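PDB 2P3P: DUF3256 domain-containing protein, which is of unknown function but is probably a membrane protein and can bind a metal ion, magnesium. Local coordinates for residues A[128-133]-A[187-193]; A[164-169]-A[192-197]. One frame throughout, in Å; residues are numbered along the deposited sequence.

Interaction 1 (A[128-133]-A[187-193]); sequences IEDFFL and FLSPEPL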
ATOM      1  N   ILE A 128     -16.701   2.247  -4.220  1.00  9.21           N
ATOM      2  CA  ILE A 128     -16.498   1.875  -5.612  1.00  9.45           C
ATOM      3  C   ILE A 128     -17.097   2.956  -6.535  1.00  9.26           C
ATOM      4  O   ILE A 128     -16.644   3.123  -7.672  1.00  8.70           O
ATOM      5  CB  ILE A 128     -17.050   0.465  -5.938  1.00 10.33           C
ATOM      6  CG1 ILE A 128     -16.541  -0.029  -7.293  1.00 11.06           C
ATOM      7  CG2 ILE A 128     -18.613   0.451  -5.925  1.00  7.55           C
ATOM      8  CD1 ILE A 128     -15.023  -0.117  -7.439  1.00  8.79           C
ATOM      9  N   GLU A 129     -18.109   3.705  -6.070  1.00  9.38           N
ATOM     10  CA  GLU A 129     -18.750   4.691  -6.938  1.00  9.12           C
ATOM     11  C   GLU A 129     -17.829   5.841  -7.297  1.00  9.11           C
ATOM     12  O   GLU A 129     -18.064   6.536  -8.303  1.00  8.36           O
ATOM     13  CB  GLU A 129     -20.085   5.237  -6.358  1.00  9.16           C
ATOM     14  CG  GLU A 129     -19.948   6.124  -5.096  1.00  9.71           C
ATOM     15  CD  GLU A 129     -21.245   6.820  -4.692  1.00  9.35           C
ATOM     16  OE1 GLU A 129     -22.299   6.697  -5.399  1.00  7.70           O
ATOM     17  OE2 GLU A 129     -21.199   7.523  -3.660  1.00 10.43           O
ATOM     18  N   ASP A 130     -16.816   6.055  -6.456  1.00  9.47           N
ATOM     19  CA  ASP A 130     -15.761   7.034  -6.751  1.00  9.29           C
ATOM     20  C   ASP A 130     -14.996   6.752  -8.042  1.00  9.02           C
ATOM     21  O   ASP A 130     -14.302   7.645  -8.544  1.00  9.37           O
ATOM     22  CB  ASP A 130     -14.816   7.163  -5.571  1.00  8.60           C
ATOM     23  CG  ASP A 130     -15.532   7.662  -4.326  1.00 13.21           C
ATOM     24  OD1 ASP A 130     -16.504   8.436  -4.454  1.00 14.13           O
ATOM     25  OD2 ASP A 130     -15.116   7.272  -3.233  1.00 19.15           O
ATOM     26  N   PHE A 131     -15.134   5.539  -8.570  1.00  7.70           N
ATOM     27  CA  PHE A 131     -14.398   5.106  -9.756  1.00  8.85           C
ATOM     28  C   PHE A 131     -15.350   5.070 -10.958  1.00  9.25           C
ATOM     29  O   PHE A 131     -14.994   4.579 -12.054  1.00  8.74           O
ATOM     30  CB  PHE A 131     -13.791   3.711  -9.527  1.00  9.23           C
ATOM     31  CG  PHE A 131     -12.722   3.673  -8.491  1.00  8.39           C
ATOM     32  CD1 PHE A 131     -11.384   3.889  -8.841  1.00 11.19           C
ATOM     33  CD2 PHE A 131     -13.029   3.467  -7.158  1.00 10.71           C
ATOM     34  CE1 PHE A 131     -10.384   3.878  -7.891  1.00  5.41           C
ATOM     35  CE2 PHE A 131     -12.020   3.474  -6.196  1.00  6.06           C
ATOM     36  CZ  PHE A 131     -10.692   3.679  -6.583  1.00  7.27           C
ATOM     37  N   PHE A 132     -16.554   5.624 -10.774  1.00  8.27           N
ATOM     38  CA  PHE A 132     -17.509   5.626 -11.872  1.00  8.14           C
ATOM     39  C   PHE A 132     -17.223   6.755 -12.862  1.00  7.48           C
ATOM     40  O   PHE A 132     -16.800   7.860 -12.479  1.00  8.72           O
ATOM     41  CB  PHE A 132     -18.960   5.742 -11.371  1.00  7.71           C
ATOM     42  CG  PHE A 132     -19.491   4.527 -10.643  1.00  6.99           C
ATOM     43  CD1 PHE A 132     -18.754   3.325 -10.508  1.00  8.88           C
ATOM     44  CD2 PHE A 132     -20.752   4.592 -10.093  1.00 10.20           C
ATOM     45  CE1 PHE A 132     -19.289   2.245  -9.825  1.00 10.89           C
ATOM     46  CE2 PHE A 132     -21.296   3.520  -9.397  1.00  9.11           C
ATOM     47  CZ  PHE A 132     -20.569   2.347  -9.267  1.00 11.79           C
ATOM     48  N   LEU A 133     -17.479   6.478 -14.144  1.00  7.71           N
ATOM     49  CA  LEU A 133     -17.409   7.475 -15.212  1.00  9.13           C
ATOM     50  C   LEU A 133     -18.533   8.484 -15.073  1.00  9.12           C
ATOM     51  O   LEU A 133     -19.510   8.240 -14.332  1.00  9.20           O
ATOM     52  CB  LEU A 133     -17.559   6.790 -16.585  1.00  9.67           C
ATOM     53  CG  LEU A 133     -16.344   5.999 -17.007  1.00  9.52           C
ATOM     54  CD1 LEU A 133     -16.682   5.097 -18.192  1.00 12.30           C
ATOM     55  CD2 LEU A 133     -15.165   6.945 -17.269  1.00  8.06           C
ATOM     56  N   PHE A 187     -19.524   2.534 -17.306  1.00 11.62           N
ATOM     57  CA  PHE A 187     -19.594   3.242 -16.043  1.00 11.54           C
ATOM     58  C   PHE A 187     -18.403   3.065 -15.069  1.00 10.95           C
ATOM     59  O   PHE A 187     -18.174   3.937 -14.259  1.00 12.25           O
ATOM     60  CB  PHE A 187     -20.921   2.948 -15.358  1.00 10.12           C
ATOM     61  CG  PHE A 187     -20.984   1.617 -14.670  1.00  9.98           C
ATOM     62  CD1 PHE A 187     -20.568   1.486 -13.341  1.00 10.41           C
ATOM     63  CD2 PHE A 187     -21.449   0.495 -15.349  1.00  6.80           C
ATOM     64  CE1 PHE A 187     -20.644   0.277 -12.715  1.00 10.02           C
ATOM     65  CE2 PHE A 187     -21.514  -0.723 -14.725  1.00 11.06           C
ATOM     66  CZ  PHE A 187     -21.091  -0.848 -13.431  1.00  8.37           C
ATOM     67  N   LEU A 188     -17.654   1.973 -15.166  1.00 11.86           N
ATOM     68  CA  LEU A 188     -16.561   1.702 -14.246  1.00 12.25           C
ATOM     69  C   LEU A 188     -15.197   2.025 -14.859  1.00 12.47           C
ATOM     70  O   LEU A 188     -14.774   1.364 -15.835  1.00 13.65           O
ATOM     71  CB  LEU A 188     -16.546   0.238 -13.897  1.00 13.24           C
ATOM     72  CG  LEU A 188     -15.587  -0.119 -12.791  1.00 11.48           C
ATOM     73  CD1 LEU A 188     -15.769   0.845 -11.531  1.00 11.51           C
ATOM     74  CD2 LEU A 188     -15.827  -1.620 -12.405  1.00 13.16           C
ATOM     75  N   SER A 189     -14.522   3.015 -14.302  1.00 10.22           N
ATOM     76  CA  SER A 189     -13.322   3.561 -14.919  1.00 10.19           C
ATOM     77  C   SER A 189     -12.100   2.939 -14.282  1.00  8.79           C
ATOM     78  O   SER A 189     -12.030   2.808 -13.076  1.00  9.35           O
ATOM     79  CB  SER A 189     -13.210   5.090 -14.732  1.00 10.11           C
ATOM     80  OG  SER A 189     -11.914   5.574 -15.096  1.00  9.20           O
ATOM     81  N   PRO A 190     -11.086   2.648 -15.088  1.00 10.00           N
ATOM     82  CA  PRO A 190      -9.816   2.131 -14.593  1.00  9.55           C
ATOM     83  C   PRO A 190      -8.886   3.229 -14.106  1.00  9.06           C
ATOM     84  O   PRO A 190      -7.807   2.921 -13.574  1.00 10.02           O
ATOM     85  CB  PRO A 190      -9.223   1.445 -15.825  1.00  9.85           C
ATOM     86  CG  PRO A 190      -9.730   2.249 -16.973  1.00 11.34           C
ATOM     87  CD  PRO A 190     -11.033   2.903 -16.534  1.00 10.41           C
ATOM     88  N   GLU A 191      -9.255   4.496 -14.279  1.00  8.13           N
ATOM     89  CA  GLU A 191      -8.354   5.574 -13.862  1.00  8.17           C
ATOM     90  C   GLU A 191      -8.130   5.604 -12.330  1.00  7.51           C
ATOM     91  O   GLU A 191      -9.073   5.604 -11.548  1.00  7.13           O
ATOM     92  CB  GLU A 191      -8.897   6.930 -14.282  1.00  8.40           C
ATOM     93  CG  GLU A 191      -7.851   8.010 -14.368  1.00  9.75           C
ATOM     94  CD  GLU A 191      -6.828   7.765 -15.475  1.00 14.32           C
ATOM     95  OE1 GLU A 191      -7.164   7.051 -16.460  1.00 19.53           O
ATOM     96  OE2 GLU A 191      -5.694   8.283 -15.361  1.00 17.53           O
ATOM     97  N   PRO A 192      -6.875   5.635 -11.901  1.00  8.29           N
ATOM     98  CA  PRO A 192      -6.634   5.696 -10.442  1.00  8.14           C
ATOM     99  C   PRO A 192      -7.016   7.005  -9.851  1.00  7.78           C
ATOM    100  O   PRO A 192      -6.964   8.005 -10.565  1.00  6.42           O
ATOM    101  CB  PRO A 192      -5.113   5.494 -10.347  1.00  8.85           C
ATOM    102  CG  PRO A 192      -4.742   4.833 -11.612  1.00  7.97           C
ATOM    103  CD  PRO A 192      -5.605   5.457 -12.637  1.00  8.28           C
ATOM    104  N   LEU A 193      -7.382   7.006  -8.563  1.00  8.41           N
ATOM    105  CA  LEU A 193      -7.670   8.247  -7.810  1.00  8.62           C
ATOM    106  C   LEU A 193      -6.444   8.662  -7.013  1.00  8.91           C
ATOM    107  O   LEU A 193      -5.836   7.831  -6.379  1.00 11.11           O
ATOM    108  CB  LEU A 193      -8.830   8.041  -6.817  1.00  8.71           C
ATOM    109  CG  LEU A 193     -10.093   7.389  -7.423  1.00  8.18           C
ATOM    110  CD1 LEU A 193     -11.104   7.026  -6.330  1.00  7.83           C
ATOM    111  CD2 LEU A 193     -10.715   8.246  -8.497  1.00 11.73           C
TER

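Interaction 2 (A[164-169]-A[192-197]); sequences DTLSIR and PLVYRW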
ATOM      1  N   ASP A 164       4.496  13.131  -0.768  1.00 10.53           N
ATOM      2  CA  ASP A 164       3.509  12.646   0.199  1.00 10.64           C
ATOM      3  C   ASP A 164       2.131  12.546  -0.516  1.00 10.12           C
ATOM      4  O   ASP A 164       1.162  13.260  -0.236  1.00  9.58           O
ATOM      5  CB  ASP A 164       3.497  13.505   1.494  1.00 11.98           C
ATOM      6  CG  ASP A 164       4.861  13.562   2.214  1.00 13.01           C
ATOM      7  OD1 ASP A 164       5.725  12.683   1.978  1.00 13.47           O
ATOM      8  OD2 ASP A 164       5.060  14.482   3.071  1.00 12.72           O
ATOM      9  N   THR A 165       2.086  11.617  -1.458  1.00  9.30           N
ATOM     10  CA  THR A 165       0.914  11.375  -2.268  1.00  9.13           C
ATOM     11  C   THR A 165       0.790   9.872  -2.490  1.00  8.21           C
ATOM     12  O   THR A 165       1.787   9.137  -2.419  1.00  9.36           O
ATOM     13  CB  THR A 165       0.997  12.119  -3.632  1.00  8.24           C
ATOM     14  OG1 THR A 165       2.078  11.608  -4.441  1.00 11.76           O
ATOM     15  CG2 THR A 165       1.193  13.632  -3.436  1.00 10.23           C
ATOM     16  N   LEU A 166      -0.424   9.438  -2.806  1.00  7.81           N
ATOM     17  CA  LEU A 166      -0.718   8.031  -3.137  1.00  8.36           C
ATOM     18  C   LEU A 166      -1.777   8.011  -4.203  1.00  8.23           C
ATOM     19  O   LEU A 166      -2.530   8.993  -4.346  1.00  8.78           O
ATOM     20  CB  LEU A 166      -1.160   7.218  -1.918  1.00  9.53           C
ATOM     21  CG  LEU A 166      -2.528   7.395  -1.244  1.00 11.17           C
ATOM     22  CD1 LEU A 166      -3.688   6.869  -2.073  1.00 12.49           C
ATOM     23  CD2 LEU A 166      -2.516   6.660   0.139  1.00  9.31           C
ATOM     24  N   SER A 167      -1.808   6.902  -4.951  1.00  7.80           N
ATOM     25  CA  SER A 167      -2.774   6.642  -5.980  1.00  8.30           C
ATOM     26  C   SER A 167      -3.445   5.307  -5.660  1.00  8.07           C
ATOM     27  O   SER A 167      -2.824   4.397  -5.103  1.00 10.17           O
ATOM     28  CB  SER A 167      -2.048   6.604  -7.330  1.00  9.01           C
ATOM     29  OG  SER A 167      -2.905   6.466  -8.418  1.00 12.54           O
ATOM     30  N   ILE A 168      -4.737   5.210  -5.916  1.00  7.82           N
ATOM     31  CA  ILE A 168      -5.480   3.975  -5.645  1.00  6.81           C
ATOM     32  C   ILE A 168      -6.314   3.631  -6.862  1.00  6.96           C
ATOM     33  O   ILE A 168      -7.022   4.493  -7.398  1.00  6.74           O
ATOM     34  CB  ILE A 168      -6.316   4.085  -4.328  1.00  7.61           C
ATOM     35  CG1 ILE A 168      -6.983   2.738  -3.941  1.00  7.31           C
ATOM     36  CG2 ILE A 168      -7.310   5.317  -4.396  1.00  6.08           C
ATOM     37  CD1 ILE A 168      -7.693   2.804  -2.569  1.00  5.60           C
ATOM     38  N   ARG A 169      -6.247   2.368  -7.277  1.00  6.83           N
ATOM     39  CA  ARG A 169      -6.902   1.880  -8.471  1.00  7.49           C
ATOM     40  C   ARG A 169      -7.835   0.755  -8.036  1.00  8.57           C
ATOM     41  O   ARG A 169      -7.455  -0.069  -7.187  1.00 10.02           O
ATOM     42  CB  ARG A 169      -5.897   1.372  -9.514  1.00  7.62           C
ATOM     43  CG  ARG A 169      -5.060   0.202  -9.085  1.00  9.80           C
ATOM     44  CD  ARG A 169      -3.981  -0.214 -10.096  1.00  9.48           C
ATOM     45  NE  ARG A 169      -3.031   0.869 -10.387  1.00 12.00           N
ATOM     46  CZ  ARG A 169      -2.414   1.029 -11.562  1.00 13.53           C
ATOM     47  NH1 ARG A 169      -2.604   0.179 -12.557  1.00 15.96           N
ATOM     48  NH2 ARG A 169      -1.581   2.031 -11.741  1.00 14.99           N
ATOM     49  N   PRO A 192      -6.875   5.635 -11.901  1.00  8.29           N
ATOM     50  CA  PRO A 192      -6.634   5.696 -10.442  1.00  8.14           C
ATOM     51  C   PRO A 192      -7.016   7.005  -9.851  1.00  7.78           C
ATOM     52  O   PRO A 192      -6.964   8.005 -10.565  1.00  6.42           O
ATOM     53  CB  PRO A 192      -5.113   5.494 -10.347  1.00  8.85           C
ATOM     54  CG  PRO A 192      -4.742   4.833 -11.612  1.00  7.97           C
ATOM     55  CD  PRO A 192      -5.605   5.457 -12.637  1.00  8.28           C
ATOM     56  N   LEU A 193      -7.382   7.006  -8.563  1.00  8.41           N
ATOM     57  CA  LEU A 193      -7.670   8.247  -7.810  1.00  8.62           C
ATOM     58  C   LEU A 193      -6.444   8.662  -7.013  1.00  8.91           C
ATOM     59  O   LEU A 193      -5.836   7.831  -6.379  1.00 11.11           O
ATOM     60  CB  LEU A 193      -8.830   8.041  -6.817  1.00  8.71           C
ATOM     61  CG  LEU A 193     -10.093   7.389  -7.423  1.00  8.18           C
ATOM     62  CD1 LEU A 193     -11.104   7.026  -6.330  1.00  7.83           C
ATOM     63  CD2 LEU A 193     -10.715   8.246  -8.497  1.00 11.73           C
ATOM     64  N   VAL A 194      -6.133   9.948  -6.998  1.00  8.43           N
ATOM     65  CA  VAL A 194      -4.969  10.464  -6.293  1.00  9.09           C
ATOM     66  C   VAL A 194      -5.354  11.255  -5.027  1.00  9.83           C
ATOM     67  O   VAL A 194      -6.293  12.063  -5.052  1.00 10.57           O
ATOM     68  CB  VAL A 194      -4.130  11.366  -7.228  1.00  9.26           C
ATOM     69  CG1 VAL A 194      -2.919  12.000  -6.488  1.00  7.82           C
ATOM     70  CG2 VAL A 194      -3.661  10.571  -8.447  1.00 10.19           C
ATOM     71  N   TYR A 195      -4.547  11.040  -3.978  1.00 10.28           N
ATOM     72  CA  TYR A 195      -4.670  11.656  -2.662  1.00 10.12           C
ATOM     73  C   TYR A 195      -3.309  12.256  -2.264  1.00 11.01           C
ATOM     74  O   TYR A 195      -2.236  11.745  -2.599  1.00 10.16           O
ATOM     75  CB  TYR A 195      -5.086  10.574  -1.650  1.00 10.29           C
ATOM     76  CG  TYR A 195      -6.529  10.071  -1.739  1.00 10.26           C
ATOM     77  CD1 TYR A 195      -7.458  10.469  -0.795  1.00  7.52           C
ATOM     78  CD2 TYR A 195      -6.936   9.130  -2.714  1.00 10.51           C
ATOM     79  CE1 TYR A 195      -8.764  10.049  -0.860  1.00  6.49           C
ATOM     80  CE2 TYR A 195      -8.240   8.680  -2.786  1.00 11.12           C
ATOM     81  CZ  TYR A 195      -9.164   9.114  -1.853  1.00  8.84           C
ATOM     82  OH  TYR A 195     -10.484   8.700  -1.891  1.00 11.02           O
ATOM     83  N   ARG A 196      -3.378  13.333  -1.517  1.00 11.15           N
ATOM     84  CA  ARG A 196      -2.205  14.048  -1.073  1.00 11.34           C
ATOM     85  C   ARG A 196      -2.291  14.147   0.450  1.00 10.41           C
ATOM     86  O   ARG A 196      -3.348  14.407   1.026  1.00 11.08           O
ATOM     87  CB  ARG A 196      -2.163  15.444  -1.715  1.00 11.86           C
ATOM     88  CG  ARG A 196      -0.856  16.146  -1.502  1.00 13.03           C
ATOM     89  CD  ARG A 196      -0.756  17.436  -2.332  1.00 14.68           C
ATOM     90  NE  ARG A 196       0.326  18.234  -1.784  1.00 17.79           N
ATOM     91  CZ  ARG A 196       0.411  19.569  -1.814  1.00 20.17           C
ATOM     92  NH1 ARG A 196      -0.532  20.317  -2.392  1.00 20.47           N
ATOM     93  NH2 ARG A 196       1.471  20.172  -1.264  1.00 22.28           N
ATOM     94  N   TRP A 197      -1.165  13.926   1.098  1.00 10.88           N
ATOM     95  CA  TRP A 197      -1.044  14.076   2.545  1.00 11.16           C
ATOM     96  C   TRP A 197      -0.973  15.558   2.886  1.00 12.61           C
ATOM     97  O   TRP A 197      -0.063  16.281   2.448  1.00 12.45           O
ATOM     98  CB  TRP A 197       0.210  13.376   2.999  1.00 11.16           C
ATOM     99  CG  TRP A 197       0.443  13.318   4.472  1.00 10.55           C
ATOM    100  CD1 TRP A 197       1.333  14.042   5.172  1.00 11.59           C
ATOM    101  CD2 TRP A 197      -0.176  12.424   5.416  1.00  7.66           C
ATOM    102  NE1 TRP A 197       1.318  13.668   6.478  1.00 10.13           N
ATOM    103  CE2 TRP A 197       0.416  12.664   6.655  1.00  8.30           C
ATOM    104  CE3 TRP A 197      -1.123  11.416   5.309  1.00 10.44           C
ATOM    105  CZ2 TRP A 197       0.042  11.967   7.821  1.00 10.40           C
ATOM    106  CZ3 TRP A 197      -1.506  10.732   6.467  1.00 11.28           C
ATOM    107  CH2 TRP A 197      -0.925  11.016   7.691  1.00 10.58           C
TER

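Interaction 1 (A[128-133]-A[187-193])
A 3-10 turn at residues 128-131 and the residues after it, in the loop between strand 116-117 and helix 141-146, pack against the irregular chain leading into strand 193-197, joined by a single beta bridge between Phe132 and Leu188. Two backbone hydrogen bonds flank the bridge: Ser189 N to Phe131 O (2.8 Å) and Leu133 N to Phe187 O (2.6 Å). Aromatic contacts lie at both ends. Phe187 turns its ring edge to the face of Phe132 in a T-shaped pair, centroids 5.2 Å apart and planes at 88°, while Leu193 CD1 sits over the buried Phe131 ring, 3.6 Å from its centroid, a CH-pi contact. Leu188 fills the space between, its CD1 4.0 Å from both Phe131 CB and Phe132 CD1. Its side chain is about 8 Å from that of Ser149, a magnesium-binding residue; no ion is bound in this chain. Gln170, ending strand 165-170, hydrogen-bonds through NE2 to Ser189 O. Beyond the bridge the loop bends in an ST turn, Ser189 OG accepting from Glu191 N at 3.0 Å.

Interaction 2 (A[164-169]-A[192-197])
Strands 165-169 and 193-197 run antiparallel, their axes 4.7 Å apart at closest approach and their directions at 156°. Five backbone hydrogen bonds join the segments. Leu166 and Tyr195 form a hydrogen-bonded pair, Leu166 N to Tyr195 O and Tyr195 N to Leu166 O both 2.9 Å; Ile168 and Leu193 form the next, with Ile168 N to Leu193 O at 2.9 Å and Leu193 N to Ile168 O at 2.8 Å. Trp197 N donates to Asp164 O (2.8 Å), continuing the ladder past Thr165. Between these rungs, at the non-hydrogen-bonded pairs, CA-H...O contacts add to the backbone pairing, among them Thr165 CA to Tyr195 O at 3.2 Å. Apolar contacts gather on the face of Leu166, Ile168, Leu193 and Tyr195, where Ile168 CG2 lies 3.9 Å from Leu193 CB and 3.8 Å from Tyr195 CE2; Trp123 meets the Tyr195 ring edge-to-face. Thr165, Ser167, Val194 and Arg196 occupy the other face, with Thr165 CG2 3.8 Å from Arg196 CG. Flanked by strands 155-159 and 202-204, this is the central pair of a four-stranded antiparallel beta-sheet with sequential strand order.

How the interactions relate
After helices 11-18 and 29-39, the chain builds the seven-stranded sheet ending at strand 116-117, then reaches 128-133, the first half of interaction 1. It goes on through helix 141-146 and strand 155-159 to 164-169, which opens interaction 2, and by way of helix 181-184 to 187-193, where interaction 1 closes a 53-residue loop. Interaction 2 closes a 22-residue loop at 192-197, so the two contacts cross, their segments alternating. The segments share Pro192 and Leu193, and Leu193 makes contacts in both; Phe131 CE1 packs 3.5 Å from Ile168 O. Through this shared stretch, the turn after the large sheet is tied to the middle of the four-stranded one.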